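PDB 2AUS: pseudouridine synthase from Pyrococcus abyssi, which probably isomerises uridine to pseudouridine in RNA, as a Cbf5-type enzyme of the TruB family that also carries a PUA domain. Local coordinates for residues 99-104 against 319-324; 255-260 against 328-333; 273-278 against 290-295; 302-305 against 311-314. All coordinates share one frame; numbering follows the deposited sequence.

Interaction 1: residues 99-104 against 319-324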
loop_
_atom_site.group_PDB
_atom_site.type_symbol
_atom_site.label_atom_id
_atom_site.label_comp_id
_atom_site.label_asym_id
_atom_site.label_seq_id
_atom_site.Cartn_x
_atom_site.Cartn_y
_atom_site.Cartn_z
ATOM N N VAL A 99 18.896 -2.811 22.769
ATOM C CA VAL A 99 18.687 -4.084 23.467
ATOM C C VAL A 99 18.354 -5.233 22.493
ATOM O O VAL A 99 18.419 -6.415 22.859
ATOM C CB VAL A 99 17.565 -3.972 24.545
ATOM C CG1 VAL A 99 16.183 -4.055 23.898
ATOM C CG2 VAL A 99 17.749 -5.057 25.587
ATOM N N VAL A 100 18.010 -4.896 21.252
ATOM C CA VAL A 100 17.708 -5.937 20.268
ATOM C C VAL A 100 18.955 -6.766 19.965
ATOM O O VAL A 100 18.871 -7.820 19.343
ATOM C CB VAL A 100 17.156 -5.353 18.938
ATOM C CG1 VAL A 100 15.785 -4.770 19.164
ATOM C CG2 VAL A 100 18.100 -4.302 18.391
ATOM N N GLN A 101 20.110 -6.282 20.407
ATOM C CA GLN A 101 21.364 -7.001 20.209
ATOM C C GLN A 101 21.277 -8.334 20.964
ATOM O O GLN A 101 21.907 -9.321 20.595
ATOM C CB GLN A 101 22.545 -6.186 20.762
ATOM C CG GLN A 101 23.915 -6.846 20.564
ATOM C CD GLN A 101 24.981 -6.312 21.519
ATOM O OE1 GLN A 101 25.057 -5.109 21.776
ATOM N NE2 GLN A 101 25.823 -7.208 22.032
ATOM N N ALA A 102 20.490 -8.352 22.033
ATOM C CA ALA A 102 20.338 -9.564 22.830
ATOM C C ALA A 102 19.559 -10.626 22.065
ATOM O O ALA A 102 19.507 -11.783 22.478
ATOM C CB ALA A 102 19.627 -9.244 24.145
ATOM N N LEU A 103 18.969 -10.229 20.944
ATOM C CA LEU A 103 18.175 -11.138 20.125
ATOM C C LEU A 103 18.915 -11.750 18.949
ATOM O O LEU A 103 18.389 -12.644 18.293
ATOM C CB LEU A 103 16.932 -10.411 19.606
ATOM C CG LEU A 103 15.629 -10.483 20.405
ATOM C CD1 LEU A 103 15.889 -10.688 21.877
ATOM C CD2 LEU A 103 14.850 -9.209 20.157
ATOM N N LEU A 104 20.123 -11.270 18.672
ATOM C CA LEU A 104 20.901 -11.794 17.554
ATOM C C LEU A 104 21.093 -13.306 17.595
ATOM O O LEU A 104 21.010 -13.970 16.569
ATOM C CB LEU A 104 22.268 -11.104 17.482
ATOM C CG LEU A 104 22.249 -9.702 16.872
ATOM C CD1 LEU A 104 23.649 -9.096 16.893
ATOM C CD2 LEU A 104 21.732 -9.787 15.445
ATOM N N ASP A 319 33.098 -7.445 30.141
ATOM C CA ASP A 319 33.497 -6.307 29.328
ATOM C C ASP A 319 32.205 -5.722 28.783
ATOM O O ASP A 319 31.620 -6.251 27.839
ATOM C CB ASP A 319 34.406 -6.735 28.177
ATOM C CG ASP A 319 35.865 -6.444 28.457
ATOM O OD1 ASP A 319 36.167 -5.305 28.878
ATOM O OD2 ASP A 319 36.712 -7.339 28.252
ATOM N N VAL A 320 31.754 -4.636 29.398
ATOM C CA VAL A 320 30.508 -3.991 29.004
ATOM C C VAL A 320 30.554 -3.415 27.596
ATOM O O VAL A 320 31.434 -2.623 27.264
ATOM C CB VAL A 320 30.138 -2.884 30.015
ATOM C CG1 VAL A 320 28.861 -2.185 29.581
ATOM C CG2 VAL A 320 29.972 -3.492 31.405
ATOM N N GLU A 321 29.593 -3.815 26.770
ATOM C CA GLU A 321 29.528 -3.350 25.392
ATOM C C GLU A 321 28.469 -2.276 25.207
ATOM O O GLU A 321 28.598 -1.415 24.338
ATOM C CB GLU A 321 29.242 -4.525 24.456
ATOM C CG GLU A 321 30.204 -5.681 24.644
ATOM C CD GLU A 321 30.010 -6.780 23.616
ATOM O OE1 GLU A 321 28.859 -7.237 23.438
ATOM O OE2 GLU A 321 31.018 -7.192 22.995
ATOM N N LYS A 322 27.418 -2.328 26.019
ATOM C CA LYS A 322 26.352 -1.339 25.931
ATOM C C LYS A 322 25.656 -1.158 27.279
ATOM O O LYS A 322 25.244 -2.135 27.907
ATOM C CB LYS A 322 25.331 -1.751 24.863
ATOM C CG LYS A 322 24.077 -0.879 24.831
ATOM C CD LYS A 322 24.386 0.577 24.493
ATOM C CE LYS A 322 23.137 1.438 24.617
ATOM N NZ LYS A 322 23.418 2.867 24.329
ATOM N N VAL A 323 25.543 0.098 27.712
ATOM C CA VAL A 323 24.904 0.442 28.975
ATOM C C VAL A 323 23.505 0.980 28.705
ATOM O O VAL A 323 23.321 1.809 27.820
ATOM C CB VAL A 323 25.708 1.528 29.738
ATOM C CG1 VAL A 323 24.955 1.950 30.985
ATOM C CG2 VAL A 323 27.079 0.993 30.119
ATOM N N PHE A 324 22.521 0.496 29.460
ATOM C CA PHE A 324 21.141 0.949 29.315
ATOM C C PHE A 324 20.695 1.800 30.497
ATOM O O PHE A 324 19.946 2.757 30.342
ATOM C CB PHE A 324 20.216 -0.258 29.158
ATOM C CG PHE A 324 20.451 -1.015 27.901
ATOM C CD1 PHE A 324 19.934 -0.553 26.695
ATOM C CD2 PHE A 324 21.257 -2.138 27.899
ATOM C CE1 PHE A 324 20.213 -1.208 25.498
ATOM C CE2 PHE A 324 21.544 -2.799 26.709
ATOM C CZ PHE A 324 21.024 -2.329 25.506
#
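Val99 and Phe324 meet where the TruB-family part of the chain lies against the PUA domain. Segment 99-104 is mostly 3-10 helix, and 319-324 runs off the end of strand 316-323. The Phe324 ring reaches the start of the 3-10 segment with its CE1 and CZ corner. Phe324 CE1 lies 3.4 Å from Val99 N, and Phe324 CZ lies 3.6 Å from Val99 CA. The valine side chain adds CB, with Val99 CB to Phe324 CE1 at 3.9 Å. The ring therefore packs on backbone as much as on side chain. Phe324 CG stands opposite the carbonyl carbon (chi1 -66°), which turns the ring toward Val99.

Glu321 and Lys322 form a classic beta bulge opposite Leu299 of strand 296-302. The Glu321 carboxylate in the bulge faces Gln101. Gln101 NE2 donates a weak hydrogen bond to Glu321 OE1, 3.3 Å long and bent to 147° at the hydrogen. The two side chains cross at about a right angle, and their amide and carboxylate planes are 57° apart.

Behind the apolar pair, Val99 and Phe324 both touch Leu296. Putting an alanine at Phe324 would probably open a gap beside Val99 and leave Leu296 without its aromatic neighbour. The backbone oxygen of Phe324 also accepts a hydrogen bond from Arg95 NH2.

Interaction 2: residues 255-260 against 328-333; sequences IKDSAV and DWYPKL
Tyr330, near the C-terminus, lays its side chain against the first turn of PUA-domain helix 257-264. Its CB starts the contact, with Tyr330 CB 3.7 Å from Val260 CG1. The same methyl continues up the ring root: Val260 CG1 is 3.6 Å from Tyr330 CG and equally close to Tyr330 CD2. Val260 CB is 4.0 Å from Tyr330 CG, and Val260 CG2 lies over one face of the ring. The methyl CG1 comes this close because it sits opposite the backbone N (chi1 176°).

On the other ortho position, Tyr330 CD1 lies 3.9 Å from Asp257 CB. One atom further, Tyr330 CE1 is 3.5 Å from Asp257 OD2. Asp257 CG sits at the ring edge, in its plane, with the carboxylate turned 67° from the ring. No hydrogen bond crosses between the two segments. The carboxylate is held instead by Thr27 OG1 at OD2 and Asn28 N at OD1.

A leucine in place of Tyr330 would probably take away the ring edge that Asp257 meets and leave Glu295 and Lys293 without their phenol partner. At the tip, Tyr330 OH hydrogen-bonds to both Glu295 OE1 and Lys293 NZ.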
loop_
_atom_site.group_PDB
_atom_site.type_symbol
_atom_site.label_atom_id
_atom_site.label_comp_id
_atom_site.label_asym_id
_atom_site.label_seq_id
_atom_site.Cartn_x
_atom_site.Cartn_y
_atom_site.Cartn_z
ATOM N N ILE A 255 23.975 -7.594 40.096
ATOM C CA ILE A 255 24.975 -6.852 40.845
ATOM C C ILE A 255 24.469 -5.936 41.939
ATOM O O ILE A 255 23.295 -5.557 41.968
ATOM C CB ILE A 255 25.852 -6.038 39.881
ATOM C CG1 ILE A 255 25.009 -4.960 39.188
ATOM C CG2 ILE A 255 26.459 -6.981 38.841
ATOM C CD1 ILE A 255 25.803 -4.018 38.319
ATOM N N LYS A 256 25.376 -5.595 42.851
ATOM C CA LYS A 256 25.069 -4.717 43.974
ATOM C C LYS A 256 24.728 -3.331 43.464
ATOM O O LYS A 256 25.147 -2.953 42.371
ATOM C CB LYS A 256 26.280 -4.611 44.909
ATOM C CG LYS A 256 26.835 -5.933 45.364
ATOM C CD LYS A 256 28.054 -5.756 46.263
ATOM C CE LYS A 256 28.655 -7.111 46.618
ATOM N NZ LYS A 256 29.780 -7.004 47.594
ATOM N N ASP A 257 23.972 -2.576 44.257
ATOM C CA ASP A 257 23.596 -1.210 43.883
ATOM C C ASP A 257 24.825 -0.348 43.553
ATOM O O ASP A 257 24.815 0.410 42.582
ATOM C CB ASP A 257 22.813 -0.540 45.016
ATOM C CG ASP A 257 21.413 -1.121 45.201
ATOM O OD1 ASP A 257 20.673 -0.617 46.080
ATOM O OD2 ASP A 257 21.043 -2.070 44.476
ATOM N N SER A 258 25.878 -0.465 44.356
ATOM C CA SER A 258 27.094 0.325 44.127
ATOM C C SER A 258 27.760 -0.015 42.804
ATOM O O SER A 258 28.319 0.862 42.142
ATOM C CB SER A 258 28.098 0.117 45.263
ATOM O OG SER A 258 28.501 -1.239 45.344
ATOM N N ALA A 259 27.707 -1.287 42.418
ATOM C CA ALA A 259 28.307 -1.712 41.161
ATOM C C ALA A 259 27.456 -1.194 40.007
ATOM O O ALA A 259 27.956 -0.953 38.915
ATOM C CB ALA A 259 28.411 -3.225 41.109
ATOM N N VAL A 260 26.164 -1.010 40.250
ATOM C CA VAL A 260 25.290 -0.496 39.204
ATOM C C VAL A 260 25.742 0.914 38.823
ATOM O O VAL A 260 25.815 1.255 37.644
ATOM C CB VAL A 260 23.820 -0.425 39.657
ATOM C CG1 VAL A 260 22.982 0.202 38.551
ATOM C CG2 VAL A 260 23.294 -1.818 39.983
ATOM N N ASP A 328 21.403 8.370 36.697
ATOM C CA ASP A 328 20.616 8.882 37.819
ATOM C C ASP A 328 19.810 7.904 38.682
ATOM O O ASP A 328 19.424 8.250 39.799
ATOM C CB ASP A 328 19.679 9.979 37.293
ATOM C CG ASP A 328 18.880 10.658 38.398
ATOM O OD1 ASP A 328 17.729 10.218 38.653
ATOM O OD2 ASP A 328 19.419 11.622 39.007
ATOM N N TRP A 329 19.545 6.699 38.187
ATOM C CA TRP A 329 18.763 5.745 38.963
ATOM C C TRP A 329 19.507 5.234 40.185
ATOM O O TRP A 329 18.930 5.140 41.258
ATOM C CB TRP A 329 18.307 4.581 38.078
ATOM C CG TRP A 329 17.260 4.994 37.072
ATOM C CD1 TRP A 329 16.818 6.268 36.815
ATOM C CD2 TRP A 329 16.557 4.137 36.163
ATOM N NE1 TRP A 329 15.894 6.253 35.800
ATOM C CE2 TRP A 329 15.719 4.959 35.377
ATOM C CE3 TRP A 329 16.566 2.757 35.924
ATOM C CZ2 TRP A 329 14.886 4.445 34.382
ATOM C CZ3 TRP A 329 15.738 2.247 34.933
ATOM C CH2 TRP A 329 14.915 3.094 34.169
ATOM N N TYR A 330 20.781 4.902 40.020
ATOM C CA TYR A 330 21.611 4.424 41.129
ATOM C C TYR A 330 22.802 5.379 41.108
ATOM O O TYR A 330 23.904 5.027 40.689
ATOM C CB TYR A 330 22.070 2.982 40.882
ATOM C CG TYR A 330 20.948 1.963 40.961
ATOM C CD1 TYR A 330 20.789 1.159 42.091
ATOM C CD2 TYR A 330 20.046 1.808 39.907
ATOM C CE1 TYR A 330 19.760 0.224 42.170
ATOM C CE2 TYR A 330 19.008 0.878 39.975
ATOM C CZ TYR A 330 18.873 0.091 41.115
ATOM O OH TYR A 330 17.836 -0.799 41.223
ATOM N N PRO A 331 22.588 6.606 41.584
ATOM C CA PRO A 331 23.614 7.653 41.614
ATOM C C PRO A 331 24.867 7.420 42.431
ATOM O O PRO A 331 24.834 6.774 43.478
ATOM C CB PRO A 331 22.840 8.857 42.131
ATOM C CG PRO A 331 21.947 8.225 43.152
ATOM C CD PRO A 331 21.420 7.006 42.393
ATOM N N LYS A 332 25.978 7.951 41.934
ATOM C CA LYS A 332 27.224 7.893 42.674
ATOM C C LYS A 332 27.125 9.093 43.604
ATOM O O LYS A 332 26.874 10.218 43.154
ATOM C CB LYS A 332 28.432 8.059 41.752
ATOM C CG LYS A 332 28.847 6.791 41.045
ATOM C CD LYS A 332 30.214 6.963 40.426
ATOM C CE LYS A 332 30.646 5.724 39.672
ATOM N NZ LYS A 332 32.000 5.916 39.085
ATOM N N LEU A 333 27.286 8.852 44.897
ATOM C CA LEU A 333 27.207 9.915 45.888
ATOM C C LEU A 333 28.535 10.009 46.632
ATOM O O LEU A 333 28.944 9.061 47.303
ATOM C CB LEU A 333 26.077 9.622 46.874
ATOM C CG LEU A 333 24.700 9.396 46.244
ATOM C CD1 LEU A 333 23.713 8.900 47.294
ATOM C CD2 LEU A 333 24.214 10.698 45.620
#

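Interaction 3: residues 273-278 against 290-295; sequences GIVKLN and MTLKDE
Leu292 presses its methyls against Val275, and the two side chains cross at about a right angle. Leu292 CD2 does most of the touching, 3.9 Å from Val275 CG1 and 4.0 Å from Val275 CG2. Leu292 CD1 reaches only CG2. Leu292 CG lies opposite its own carbonyl carbon (chi1 -67°), which helps bring CD2 to the valine. On the next residue, Lys276 CE passes 4.3 Å from Leu292 CD2. Beyond that apolar stem the lysine reaches the turn through water. Lys276 NZ donates to water 1 over 3.0 Å, and the water donates to Leu292 O over 2.6 Å.

The next shell sets these groups in place. Val275 and Lys276 form a classic beta bulge opposite Trp254, in the sheet of the PUA domain. Both therefore face that neighbouring strand, and Lys276 makes a cation-pi contact with the Trp254 ring. Leu292 belongs to a type I beta turn from Thr291 to Asp294, which links strands 286-291 and 296-302.

Thr291 OG1 pins this turn with three bonds. It accepts from Lys293 N at 3.0 Å, an ST turn, and from Glu295 N at 3.1 Å. It donates to Glu295 OE1 at 2.7 Å, on the anti side and 21° out of the carboxylate plane. Further out, Asp294 OD1 bonds to Trp254 NE1, and Lys293 NZ to Thr27 OG1.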
loop_
_atom_site.group_PDB
_atom_site.type_symbol
_atom_site.label_atom_id
_atom_site.label_comp_id
_atom_site.label_asym_id
_atom_site.label_seq_id
_atom_site.Cartn_x
_atom_site.Cartn_y
_atom_site.Cartn_z
ATOM N N GLY A 273 31.441 -6.849 42.591
ATOM C CA GLY A 273 30.116 -6.273 42.454
ATOM C C GLY A 273 29.019 -7.294 42.197
ATOM O O GLY A 273 27.836 -6.955 42.207
ATOM N N ILE A 274 29.407 -8.546 41.981
ATOM C CA ILE A 274 28.449 -9.612 41.701
ATOM C C ILE A 274 27.762 -10.169 42.947
ATOM O O ILE A 274 28.414 -10.515 43.927
ATOM C CB ILE A 274 29.147 -10.767 40.967
ATOM C CG1 ILE A 274 29.786 -10.238 39.679
ATOM C CG2 ILE A 274 28.157 -11.888 40.690
ATOM C CD1 ILE A 274 30.625 -11.261 38.947
ATOM N N VAL A 275 26.437 -10.256 42.901
ATOM C CA VAL A 275 25.667 -10.789 44.020
ATOM C C VAL A 275 25.317 -12.252 43.735
ATOM O O VAL A 275 25.527 -13.130 44.569
ATOM C CB VAL A 275 24.371 -9.982 44.233
ATOM C CG1 VAL A 275 23.456 -10.704 45.223
ATOM C CG2 VAL A 275 24.719 -8.582 44.746
ATOM N N LYS A 276 24.784 -12.498 42.547
ATOM C CA LYS A 276 24.409 -13.840 42.131
ATOM C C LYS A 276 24.437 -13.873 40.605
ATOM O O LYS A 276 24.395 -12.822 39.954
ATOM C CB LYS A 276 23.008 -14.170 42.649
ATOM C CG LYS A 276 21.965 -13.157 42.236
ATOM C CD LYS A 276 20.692 -13.287 43.058
ATOM C CE LYS A 276 19.662 -12.274 42.604
ATOM N NZ LYS A 276 18.425 -12.358 43.416
ATOM N N LEU A 277 24.513 -15.073 40.038
ATOM C CA LEU A 277 24.560 -15.233 38.593
ATOM C C LEU A 277 24.112 -16.612 38.125
ATOM O O LEU A 277 24.019 -17.551 38.911
ATOM C CB LEU A 277 25.972 -14.955 38.051
ATOM C CG LEU A 277 27.280 -15.326 38.772
ATOM C CD1 LEU A 277 27.140 -16.554 39.640
ATOM C CD2 LEU A 277 28.369 -15.520 37.715
ATOM N N ASN A 278 23.818 -16.717 36.835
ATOM C CA ASN A 278 23.396 -17.981 36.256
ATOM C C ASN A 278 24.594 -18.904 36.121
ATOM O O ASN A 278 25.736 -18.452 35.964
ATOM C CB ASN A 278 22.786 -17.756 34.875
ATOM C CG ASN A 278 21.375 -17.237 34.941
ATOM O OD1 ASN A 278 20.972 -16.418 34.122
ATOM N ND2 ASN A 278 20.606 -17.720 35.917
ATOM N N MET A 290 22.296 -7.355 35.568
ATOM C CA MET A 290 21.041 -6.918 36.161
ATOM C C MET A 290 21.186 -6.332 37.549
ATOM O O MET A 290 22.109 -6.683 38.288
ATOM C CB MET A 290 20.079 -8.113 36.265
ATOM C CG MET A 290 19.955 -8.987 35.007
ATOM S SD MET A 290 19.240 -8.210 33.555
ATOM C CE MET A 290 17.515 -8.131 33.985
ATOM N N THR A 291 20.254 -5.456 37.913
ATOM C CA THR A 291 20.262 -4.898 39.256
ATOM C C THR A 291 19.506 -5.935 40.081
ATOM O O THR A 291 18.885 -6.854 39.526
ATOM C CB THR A 291 19.440 -3.608 39.392
ATOM O OG1 THR A 291 18.056 -3.920 39.176
ATOM C CG2 THR A 291 19.906 -2.527 38.411
ATOM N N LEU A 292 19.528 -5.767 41.399
ATOM C CA LEU A 292 18.825 -6.680 42.287
ATOM C C LEU A 292 17.305 -6.572 42.139
ATOM O O LEU A 292 16.569 -7.362 42.723
ATOM C CB LEU A 292 19.252 -6.433 43.742
ATOM C CG LEU A 292 20.723 -6.818 43.950
ATOM C CD1 LEU A 292 21.208 -6.485 45.364
ATOM C CD2 LEU A 292 20.856 -8.298 43.665
ATOM N N LYS A 293 16.834 -5.599 41.363
ATOM C CA LYS A 293 15.397 -5.448 41.134
ATOM C C LYS A 293 15.072 -6.019 39.757
ATOM O O LYS A 293 13.987 -5.820 39.235
ATOM C CB LYS A 293 14.987 -3.974 41.183
ATOM C CG LYS A 293 15.245 -3.285 42.521
ATOM C CD LYS A 293 14.656 -1.870 42.517
ATOM C CE LYS A 293 15.061 -1.096 43.772
ATOM N NZ LYS A 293 16.546 -0.913 43.858
ATOM N N ASP A 294 16.027 -6.741 39.182
ATOM C CA ASP A 294 15.870 -7.333 37.857
ATOM C C ASP A 294 15.741 -6.322 36.712
ATOM O O ASP A 294 15.082 -6.588 35.704
ATOM C CB ASP A 294 14.694 -8.317 37.856
ATOM C CG ASP A 294 14.928 -9.490 38.811
ATOM O OD1 ASP A 294 16.082 -9.979 38.883
ATOM O OD2 ASP A 294 13.968 -9.925 39.486
ATOM N N GLU A 295 16.382 -5.163 36.865
ATOM C CA GLU A 295 16.368 -4.151 35.806
ATOM C C GLU A 295 17.609 -4.455 34.979
ATOM O O GLU A 295 18.623 -4.875 35.529
ATOM C CB GLU A 295 16.533 -2.740 36.365
ATOM C CG GLU A 295 15.458 -2.285 37.336
ATOM C CD GLU A 295 15.971 -1.212 38.278
ATOM O OE1 GLU A 295 16.670 -1.564 39.255
ATOM O OE2 GLU A 295 15.686 -0.022 38.028
HETATM O O HOH W 1 16.981 -9.930 42.268
#

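Interaction 4: residues 302-305 against 311-314; sequences AMMS and ERSK
Met304 and Arg312 meet through opposite chain shapes, one bent and one straight. Met304 CG stands between the backbone N and the carbonyl carbon (chi1 40°), and the chain then bends at chi3 (86°). Arg312 instead runs extended from CG to NE. The two side chains come together obliquely across the two ends of PUA-domain helix 306-311.

The methyl and sulfur of Met304 do the touching. Met304 CE lies 3.5 Å from Arg312 NH1, at the edge of the guanidinium and in its plane. Met304 SD is 3.9 Å from the same NH1 and 4.1 Å from Arg312 CD. Met304 CB also approaches, at 4.0 Å from Arg312 NH1. Met304 CE lies 4.3 Å from Lys314 O.

The helix itself is tied at its start by Ser305, in the N-cap position, whose OG bonds to Glu308 N. Glu308 OE1 also forms a long, weak ion pair with Arg312 NH1. Met304 also packs on Val271.

No hydrogen bond or salt bridge joins the two segments. The methionine therefore offers a van der Waals surface to the arginine. The guanidinium charge is probably offset in part by Glu308, through that weak ion pair, and by solvent.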
loop_
_atom_site.group_PDB
_atom_site.type_symbol
_atom_site.label_atom_id
_atom_site.label_comp_id
_atom_site.label_asym_id
_atom_site.label_seq_id
_atom_site.Cartn_x
_atom_site.Cartn_y
_atom_site.Cartn_z
ATOM N N ALA A 302 31.155 -11.901 28.740
ATOM C CA ALA A 302 31.735 -12.462 29.951
ATOM C C ALA A 302 33.236 -12.634 29.737
ATOM O O ALA A 302 33.665 -13.084 28.675
ATOM C CB ALA A 302 31.094 -13.806 30.265
ATOM N N MET A 303 34.025 -12.268 30.742
ATOM C CA MET A 303 35.477 -12.384 30.665
ATOM C C MET A 303 35.954 -13.633 31.388
ATOM O O MET A 303 37.106 -14.040 31.256
ATOM C CB MET A 303 36.143 -11.142 31.258
ATOM C CG MET A 303 35.944 -9.902 30.401
ATOM S SD MET A 303 36.526 -10.144 28.698
ATOM C CE MET A 303 35.003 -10.401 27.830
ATOM N N MET A 304 35.058 -14.224 32.168
ATOM C CA MET A 304 35.363 -15.445 32.886
ATOM C C MET A 304 34.111 -16.305 32.974
ATOM O O MET A 304 33.038 -15.895 32.539
ATOM C CB MET A 304 35.942 -15.147 34.278
ATOM C CG MET A 304 35.315 -14.001 35.041
ATOM S SD MET A 304 36.177 -13.716 36.624
ATOM C CE MET A 304 37.504 -12.639 36.106
ATOM N N SER A 305 34.260 -17.507 33.510
ATOM C CA SER A 305 33.142 -18.433 33.634
ATOM C C SER A 305 32.422 -18.216 34.951
ATOM O O SER A 305 32.929 -17.533 35.844
ATOM C CB SER A 305 33.649 -19.872 33.584
ATOM O OG SER A 305 34.485 -20.128 34.700
ATOM N N GLU A 311 34.476 -18.207 42.444
ATOM C CA GLU A 311 35.721 -18.491 43.157
ATOM C C GLU A 311 36.591 -17.261 43.394
ATOM O O GLU A 311 36.921 -16.939 44.534
ATOM C CB GLU A 311 36.542 -19.538 42.398
ATOM C CG GLU A 311 35.812 -20.836 42.130
ATOM C CD GLU A 311 36.627 -21.799 41.285
ATOM O OE1 GLU A 311 37.126 -21.385 40.214
ATOM O OE2 GLU A 311 36.766 -22.973 41.696
ATOM N N ARG A 312 36.972 -16.587 42.311
ATOM C CA ARG A 312 37.815 -15.403 42.404
ATOM C C ARG A 312 37.153 -14.304 43.215
ATOM O O ARG A 312 35.967 -14.380 43.530
ATOM C CB ARG A 312 38.170 -14.897 41.004
ATOM C CG ARG A 312 38.994 -15.904 40.216
ATOM C CD ARG A 312 39.237 -15.470 38.783
ATOM N NE ARG A 312 39.947 -16.503 38.031
ATOM C CZ ARG A 312 40.077 -16.513 36.708
ATOM N NH1 ARG A 312 39.544 -15.539 35.976
ATOM N NH2 ARG A 312 40.730 -17.502 36.112
ATOM N N SER A 313 37.929 -13.285 43.563
ATOM C CA SER A 313 37.413 -12.178 44.354
ATOM C C SER A 313 37.768 -10.847 43.721
ATOM O O SER A 313 37.427 -9.790 44.251
ATOM C CB SER A 313 37.984 -12.235 45.772
ATOM O OG SER A 313 39.402 -12.148 45.749
ATOM N N LYS A 314 38.460 -10.904 42.588
ATOM C CA LYS A 314 38.860 -9.695 41.884
ATOM C C LYS A 314 38.977 -9.925 40.386
ATOM O O LYS A 314 38.886 -11.058 39.910
ATOM C CB LYS A 314 40.188 -9.175 42.447
ATOM C CG LYS A 314 41.304 -10.207 42.478
ATOM C CD LYS A 314 42.474 -9.735 43.339
ATOM C CE LYS A 314 42.035 -9.497 44.784
ATOM N NZ LYS A 314 43.133 -8.976 45.659
#

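Overall arrangement
Interactions 2, 3 and 4 all lie on the same side of the chain's centre. Interaction 1 has its centre 11 Å from that of the chain. Interactions 2 and 3 are the closest pair, with centres 12 Å apart. They touch directly: Ile255 N lies 2.8 Å from Met290 O, a probable hydrogen bond, and Lys256 CG packs on Val275 CG2. Interaction 4 is 15 Å from interaction 3 between centres, with about 5 Å between nearest atoms. Strand 316-323, which ends in interaction 1, and the strands of interaction 3 belong to one mixed sheet. PUA domains commonly bind RNA; these contacts are protein packing within that domain and at its border.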